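Local atomic coordinates of second substrate binding domain of putative amino acid ABC transporter (Streptococcus pneumoniae, PDB entry 4OEN), a protein that probably binds an amino acid outside the membrane and delivers it to an ABC transporter for uptake, as solute-binding proteins of family 3 do. Residues L93-E97 with S147-G151; K110-N116 with Y133-F138. One frame throughout, in Å; residues are numbered along the deposited sequence.

Contact 1: L93-E97 with S147-G151; sequences LGVKE and SLNTG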
ATOM      1  N   LEU A  93       9.364   4.136   9.976  1.00 13.34           N
ATOM      2  CA  LEU A  93      10.342   3.389  10.753  1.00 15.91           C
ATOM      3  C   LEU A  93       9.688   2.240  11.532  1.00 16.67           C
ATOM      4  O   LEU A  93       8.614   2.405  12.122  1.00 17.16           O
ATOM      5  CB  LEU A  93      11.064   4.323  11.740  1.00 13.87           C
ATOM      6  CG  LEU A  93      12.364   3.755  12.316  1.00 15.14           C
ATOM      7  CD1 LEU A  93      13.518   3.936  11.333  1.00 15.59           C
ATOM      8  CD2 LEU A  93      12.683   4.392  13.675  1.00 18.93           C
ATOM      9  N   GLY A  94      10.352   1.090  11.566  1.00 14.07           N
ATOM     10  CA  GLY A  94       9.896  -0.042  12.371  1.00 14.01           C
ATOM     11  C   GLY A  94      10.970  -0.452  13.362  1.00 14.03           C
ATOM     12  O   GLY A  94      12.147  -0.467  13.009  1.00 14.36           O
ATOM     13  N   VAL A  95      10.578  -0.742  14.605  1.00 13.68           N
ATOM     14  CA  VAL A  95      11.489  -1.283  15.615  1.00 12.84           C
ATOM     15  C   VAL A  95      10.814  -2.393  16.425  1.00 16.92           C
ATOM     16  O   VAL A  95       9.588  -2.541  16.396  1.00 17.57           O
ATOM     17  CB  VAL A  95      11.997  -0.177  16.590  1.00 15.82           C
ATOM     18  CG1 VAL A  95      12.809   0.874  15.849  1.00 17.66           C
ATOM     19  CG2 VAL A  95      10.827   0.469  17.349  1.00 15.16           C
ATOM     20  N   LYS A  96      11.603  -3.191  17.139  1.00 14.16           N
ATOM     21  CA  LYS A  96      11.030  -4.162  18.065  1.00 16.21           C
ATOM     22  C   LYS A  96      10.275  -3.473  19.195  1.00 19.96           C
ATOM     23  O   LYS A  96      10.564  -2.324  19.542  1.00 18.04           O
ATOM     24  CB  LYS A  96      12.115  -5.070  18.635  1.00 20.64           C
ATOM     25  CG  LYS A  96      12.876  -5.816  17.553  1.00 16.06           C
ATOM     26  CD  LYS A  96      13.916  -6.750  18.158  1.00 22.93           C
ATOM     27  CE  LYS A  96      13.268  -7.889  18.923  1.00 27.74           C
ATOM     28  NZ  LYS A  96      14.290  -8.799  19.512  1.00 30.07           N
ATOM     29  N   GLU A  97       9.351  -4.194  19.775  1.00 25.57           N
ATOM     30  CA  GLU A  97       8.552  -3.680  20.847  1.00 25.17           C
ATOM     31  C   GLU A  97       9.349  -3.066  21.956  1.00 20.74           C
ATOM     32  O   GLU A  97       8.953  -2.121  22.542  1.00 24.35           O
ATOM     33  CB  GLU A  97       7.761  -4.827  21.431  1.00 38.44           C
ATOM     34  CG  GLU A  97       6.734  -5.295  20.453  1.00 47.65           C
ATOM     35  CD  GLU A  97       5.449  -4.546  20.611  1.00 56.59           C
ATOM     36  OE1 GLU A  97       5.476  -3.424  21.082  1.00 54.76           O
ATOM     37  OE2 GLU A  97       4.406  -5.107  20.288  1.00 64.67           O
ATOM     38  N   SER A 147      17.435  -9.743  10.571  1.00 19.69           N
ATOM     39  CA  SER A 147      18.465  -8.925  11.165  1.00 19.07           C
ATOM     40  C   SER A 147      17.898  -8.046  12.284  1.00 19.74           C
ATOM     41  O   SER A 147      18.527  -7.889  13.328  1.00 22.54           O
ATOM     42  CB  SER A 147      19.135  -8.068  10.085  1.00 19.38           C
ATOM     43  OG  SER A 147      20.186  -7.283  10.625  1.00 31.53           O
ATOM     44  N   LEU A 148      16.721  -7.464  12.065  1.00 17.40           N
ATOM     45  CA  LEU A 148      16.072  -6.663  13.112  1.00 18.60           C
ATOM     46  C   LEU A 148      15.833  -7.523  14.352  1.00 21.20           C
ATOM     47  O   LEU A 148      16.080  -7.094  15.481  1.00 24.15           O
ATOM     48  CB  LEU A 148      14.753  -6.063  12.611  1.00 19.75           C
ATOM     49  CG  LEU A 148      14.051  -5.099  13.589  1.00 21.59           C
ATOM     50  CD1 LEU A 148      14.876  -3.837  13.754  1.00 19.36           C
ATOM     51  CD2 LEU A 148      12.615  -4.749  13.183  1.00 19.30           C
ATOM     52  N   ASN A 149      15.378  -8.750  14.128  1.00 22.36           N
ATOM     53  CA  ASN A 149      15.040  -9.655  15.220  1.00 27.48           C
ATOM     54  C   ASN A 149      16.239 -10.010  16.090  1.00 32.26           C
ATOM     55  O   ASN A 149      16.123 -10.053  17.313  1.00 30.47           O
ATOM     56  CB  ASN A 149      14.411 -10.931  14.667  1.00 29.54           C
ATOM     57  CG  ASN A 149      13.785 -11.781  15.747  1.00 39.59           C
ATOM     58  OD1 ASN A 149      13.071 -11.273  16.610  1.00 43.74           O
ATOM     59  ND2 ASN A 149      14.069 -13.077  15.722  1.00 43.50           N
ATOM     60  N   THR A 150      17.388 -10.256  15.462  1.00 29.75           N
ATOM     61  CA  THR A 150      18.584 -10.651  16.196  1.00 33.49           C
ATOM     62  C   THR A 150      19.247  -9.461  16.881  1.00 31.99           C
ATOM     63  O   THR A 150      20.112  -9.636  17.735  1.00 36.54           O
ATOM     64  CB  THR A 150      19.627 -11.339  15.282  1.00 33.35           C
ATOM     65  OG1 THR A 150      20.155 -10.393  14.341  1.00 32.22           O
ATOM     66  CG2 THR A 150      19.007 -12.519  14.542  1.00 31.99           C
ATOM     67  N   GLY A 151      18.840  -8.253  16.509  1.00 29.35           N
ATOM     68  CA  GLY A 151      19.416  -7.049  17.086  1.00 27.95           C
ATOM     69  C   GLY A 151      20.640  -6.581  16.321  1.00 28.51           C
ATOM     70  O   GLY A 151      21.365  -5.687  16.767  1.00 32.63           O
TER
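In one lobe of this periplasmic binding protein type II fold, the C-terminal turn of helix 141-150 lies against the end of strand 87-96, and Lys96 and Leu148 carry most of the contact. The two side chains run side by side but head opposite ways, with the CG atoms of Lys96 and Leu148 4.2 Å apart. Beyond that point the lysine chain runs on over the helix end: its CD sits 3.5 Å from Leu148 O, and its NZ gives a hydrogen bond of 3.1 Å to Asn149 O. The ammonium comes in at a C=O...N angle of 138°, tilted 17° from the carbonyl plane. A bend at chi3 (67°) in an otherwise extended chain turns the amino group onto that carbonyl. The bond puts a positive charge at the carbonyl end of a helix, where it should interact favourably with the helix dipole. The helix stops here in a Schellman motif: Gly151 takes a positive phi and its N bonds back to Leu148 O at 3.2 Å, with a weaker bond to Ser147 O. The Asn149 amide passes the lysine at a slant, its OD1 4.0 Å from Lys96 NZ, too long for a hydrogen bond. Deeper in, Leu148 CD2 reaches the strand backbone, 4.3 Å from Gly94 O and 4.4 Å from Val95 CA. Val156 and Leu173, on the strands flanking 87-96, also touch the Leu148 side chain, while Val95 turns its own side chain away from the helix, onto Ala155 and Pro176.

Contact 2: K110-N116 with Y133-F138; sequences KTVGVKN and YKIKTF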
ATOM      1  N   LYS A 110      23.211   4.664  15.379  1.00 15.17           N
ATOM      2  CA  LYS A 110      22.534   3.382  15.231  1.00 15.83           C
ATOM      3  C   LYS A 110      22.572   2.909  13.780  1.00 14.96           C
ATOM      4  O   LYS A 110      22.963   3.649  12.873  1.00 16.89           O
ATOM      5  CB  LYS A 110      21.068   3.485  15.674  1.00 19.61           C
ATOM      6  CG  LYS A 110      20.836   4.046  17.046  1.00 26.81           C
ATOM      7  CD  LYS A 110      21.340   3.117  18.106  1.00 24.41           C
ATOM      8  CE  LYS A 110      20.947   3.602  19.505  1.00 23.28           C
ATOM      9  NZ  LYS A 110      21.657   2.775  20.514  1.00 29.63           N
ATOM     10  N   THR A 111      22.125   1.683  13.553  1.00 14.58           N
ATOM     11  CA  THR A 111      22.109   1.136  12.203  1.00 16.67           C
ATOM     12  C   THR A 111      20.684   0.800  11.797  1.00 17.22           C
ATOM     13  O   THR A 111      19.981   0.089  12.515  1.00 17.49           O
ATOM     14  CB  THR A 111      22.977  -0.115  12.086  1.00 19.42           C
ATOM     15  OG1 THR A 111      24.344   0.222  12.351  1.00 17.21           O
ATOM     16  CG2 THR A 111      22.869  -0.698  10.689  1.00 18.63           C
ATOM     17  N   VAL A 112      20.266   1.328  10.653  1.00 15.43           N
ATOM     18  CA  VAL A 112      18.912   1.117  10.146  1.00 11.69           C
ATOM     19  C   VAL A 112      18.949   0.236   8.902  1.00 14.50           C
ATOM     20  O   VAL A 112      19.698   0.527   7.986  1.00 14.38           O
ATOM     21  CB  VAL A 112      18.221   2.447   9.793  1.00 11.76           C
ATOM     22  CG1 VAL A 112      16.790   2.169   9.332  1.00 13.17           C
ATOM     23  CG2 VAL A 112      18.219   3.398  11.001  1.00 14.21           C
ATOM     24  N   GLY A 113      18.150  -0.834   8.884  1.00 13.84           N
ATOM     25  CA  GLY A 113      17.999  -1.678   7.707  1.00 13.53           C
ATOM     26  C   GLY A 113      16.997  -1.143   6.697  1.00 13.65           C
ATOM     27  O   GLY A 113      16.018  -0.477   7.056  1.00 13.06           O
ATOM     28  N   VAL A 114      17.238  -1.440   5.422  1.00 12.46           N
ATOM     29  CA  VAL A 114      16.323  -1.020   4.373  1.00 11.38           C
ATOM     30  C   VAL A 114      16.466  -1.941   3.164  1.00 12.88           C
ATOM     31  O   VAL A 114      17.520  -2.550   2.970  1.00 13.82           O
ATOM     32  CB  VAL A 114      16.566   0.451   3.974  1.00 12.38           C
ATOM     33  CG1 VAL A 114      17.820   0.611   3.121  1.00 17.84           C
ATOM     34  CG2 VAL A 114      15.337   1.046   3.278  1.00 13.40           C
ATOM     35  N   LYS A 115      15.395  -2.072   2.388  1.00 11.54           N
ATOM     36  CA  LYS A 115      15.459  -2.903   1.178  1.00 14.96           C
ATOM     37  C   LYS A 115      15.977  -2.079   0.010  1.00 13.62           C
ATOM     38  O   LYS A 115      15.569  -0.928  -0.194  1.00 14.89           O
ATOM     39  CB  LYS A 115      14.089  -3.495   0.847  1.00 17.59           C
ATOM     40  CG  LYS A 115      13.630  -4.512   1.875  1.00 19.41           C
ATOM     41  CD  LYS A 115      12.111  -4.686   1.872  1.00 26.08           C
ATOM     42  CE  LYS A 115      11.568  -5.145   0.547  1.00 30.63           C
ATOM     43  NZ  LYS A 115      10.081  -5.329   0.619  1.00 23.05           N
ATOM     44  N   ASN A 116      16.899  -2.667  -0.735  1.00 13.53           N
ATOM     45  CA  ASN A 116      17.480  -1.975  -1.875  1.00 13.31           C
ATOM     46  C   ASN A 116      16.441  -1.658  -2.944  1.00 16.21           C
ATOM     47  O   ASN A 116      15.580  -2.488  -3.247  1.00 16.78           O
ATOM     48  CB  ASN A 116      18.582  -2.819  -2.488  1.00 14.39           C
ATOM     49  CG  ASN A 116      19.353  -2.065  -3.532  1.00 17.85           C
ATOM     50  OD1 ASN A 116      19.838  -0.970  -3.266  1.00 17.42           O
ATOM     51  ND2 ASN A 116      19.454  -2.629  -4.732  1.00 16.19           N
ATOM     52  N   TYR A 133      22.776   8.124  11.285  1.00 17.47           N
ATOM     53  CA  TYR A 133      22.687   6.674  11.406  1.00 15.59           C
ATOM     54  C   TYR A 133      23.498   6.014  10.309  1.00 16.38           C
ATOM     55  O   TYR A 133      23.862   6.657   9.322  1.00 19.83           O
ATOM     56  CB  TYR A 133      21.227   6.186  11.345  1.00 17.03           C
ATOM     57  CG  TYR A 133      20.411   6.829  10.243  1.00 14.03           C
ATOM     58  CD1 TYR A 133      20.585   6.462   8.905  1.00 14.62           C
ATOM     59  CD2 TYR A 133      19.486   7.818  10.538  1.00 14.71           C
ATOM     60  CE1 TYR A 133      19.855   7.065   7.907  1.00 15.54           C
ATOM     61  CE2 TYR A 133      18.743   8.427   9.541  1.00 15.47           C
ATOM     62  CZ  TYR A 133      18.934   8.046   8.227  1.00 15.96           C
ATOM     63  OH  TYR A 133      18.198   8.664   7.243  1.00 14.38           O
ATOM     64  N   LYS A 134      23.811   4.742  10.513  1.00 16.90           N
ATOM     65  CA  LYS A 134      24.329   3.890   9.443  1.00 13.37           C
ATOM     66  C   LYS A 134      23.166   3.190   8.759  1.00 17.05           C
ATOM     67  O   LYS A 134      22.107   2.994   9.355  1.00 19.37           O
ATOM     68  CB  LYS A 134      25.307   2.857  10.002  1.00 17.21           C
ATOM     69  CG  LYS A 134      26.559   3.439  10.638  1.00 22.52           C
ATOM     70  CD  LYS A 134      27.382   2.340  11.294  1.00 31.72           C
ATOM     71  CE  LYS A 134      28.732   2.858  11.777  1.00 42.69           C
ATOM     72  NZ  LYS A 134      28.590   4.043  12.665  1.00 48.18           N
ATOM     73  N   ILE A 135      23.361   2.822   7.499  1.00 14.67           N
ATOM     74  CA  ILE A 135      22.345   2.099   6.749  1.00 15.16           C
ATOM     75  C   ILE A 135      22.900   0.735   6.379  1.00 17.80           C
ATOM     76  O   ILE A 135      24.027   0.631   5.885  1.00 20.44           O
ATOM     77  CB  ILE A 135      21.934   2.847   5.468  1.00 15.22           C
ATOM     78  CG1 ILE A 135      21.330   4.202   5.802  1.00 16.59           C
ATOM     79  CG2 ILE A 135      20.944   2.011   4.643  1.00 16.70           C
ATOM     80  CD1 ILE A 135      21.021   5.046   4.554  1.00 17.17           C
ATOM     81  N   LYS A 136      22.127  -0.308   6.647  1.00 13.30           N
ATOM     82  CA  LYS A 136      22.449  -1.637   6.152  1.00 14.82           C
ATOM     83  C   LYS A 136      21.394  -2.010   5.122  1.00 14.80           C
ATOM     84  O   LYS A 136      20.194  -1.981   5.387  1.00 14.15           O
ATOM     85  CB  LYS A 136      22.512  -2.665   7.281  1.00 17.51           C
ATOM     86  CG  LYS A 136      22.860  -4.064   6.794  1.00 27.03           C
ATOM     87  CD  LYS A 136      23.176  -4.998   7.946  1.00 34.72           C
ATOM     88  CE  LYS A 136      23.483  -6.402   7.443  1.00 38.88           C
ATOM     89  NZ  LYS A 136      24.591  -6.408   6.441  1.00 46.03           N
ATOM     90  N   THR A 137      21.863  -2.345   3.930  1.00 14.64           N
ATOM     91  CA  THR A 137      20.986  -2.611   2.799  1.00 13.30           C
ATOM     92  C   THR A 137      20.740  -4.094   2.586  1.00 18.09           C
ATOM     93  O   THR A 137      21.670  -4.906   2.623  1.00 23.07           O
ATOM     94  CB  THR A 137      21.596  -2.003   1.545  1.00 23.90           C
ATOM     95  OG1 THR A 137      21.897  -0.628   1.819  1.00 24.76           O
ATOM     96  CG2 THR A 137      20.648  -2.114   0.357  1.00 25.11           C
ATOM     97  N   PHE A 138      19.477  -4.429   2.356  1.00 17.32           N
ATOM     98  CA  PHE A 138      19.059  -5.805   2.152  1.00 17.88           C
ATOM     99  C   PHE A 138      18.396  -6.028   0.804  1.00 15.96           C
ATOM    100  O   PHE A 138      17.706  -5.164   0.274  1.00 18.55           O
ATOM    101  CB  PHE A 138      18.097  -6.225   3.258  1.00 20.72           C
ATOM    102  CG  PHE A 138      18.718  -6.242   4.607  1.00 19.56           C
ATOM    103  CD1 PHE A 138      19.294  -7.400   5.099  1.00 23.25           C
ATOM    104  CD2 PHE A 138      18.744  -5.096   5.387  1.00 19.85           C
ATOM    105  CE1 PHE A 138      19.861  -7.419   6.355  1.00 19.19           C
ATOM    106  CE2 PHE A 138      19.319  -5.110   6.640  1.00 20.51           C
ATOM    107  CZ  PHE A 138      19.870  -6.269   7.129  1.00 17.15           C
TER
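Strands 111-115 and 134-138 pair in parallel, joined by a right-handed beta-alpha-beta crossover through helices 119-126 and 128-131. Six backbone hydrogen bonds hold the pair, from Lys134 N to Lys110 O (2.7 Å) at one end to Asn116 N to Phe138 O (2.8 Å) at the other. Most are close to straight; the bond from Val114 N to Lys136 O is the most bent, with 143° at the hydrogen. CA-H...O contacts lie between them, the shortest from Gly113 CA to Lys136 O at 3.2 Å.

Apolar contacts fill the face of Val112, Val114 and Ile135. Val114 CG1 meets Ile135 CG2 at 3.7 Å; a chi1 of 75° swings this methyl toward the neighbouring strand and onto the isoleucine. Further back along the strands, toward their N-terminal ends, Val112 CG2 packs on Tyr133 CB at 4.1 Å. On the other face the Phe138 ring turns its edge to the neighbouring strand, its CE2 3.8 Å from Gly113 CA. Gly113 has no side chain on this face, and the ring edge lies close against its backbone.

Contacts of mixed polar and aliphatic character lie toward the two ends of the pair. Thr111 OG1 lies over the start of the Lys134 chain, and Asn116 CB packs on Thr137 CG2 at 3.6 Å, while the Asn116 amide oxygen bonds to Gln121.

Helix 119-126 covers the valine face through Leu124, whose carbonyl also receives the Tyr133 hydroxyl. Helix 141-150 covers the Phe138 face with Ser143, Met144 and Ser147, and strand 155-159 pairs with 111-115 along its other edge, opposite 134-138.

Overall arrangement
Contacts 1 and 2 belong to the same lobe and the same mixed sheet, their centres about 12 Å apart and each about 21 Å from the centre of the chain. Contact 2 is nested in the loop that contact 1 closes: strand 87-96 leads on to 111-115, and 134-138 to helix 141-150. That helix ties the two together, since Ser147 CB packs on Phe138 CZ at 3.5 Å while the next residue, Leu148, faces strand 87-96. A second junction brings Leu93 CD1 to 4.2 Å from Val112 CG1. Strand 155-159 lies between 87-96 and 111-115, pairing antiparallel with the first and parallel with the second.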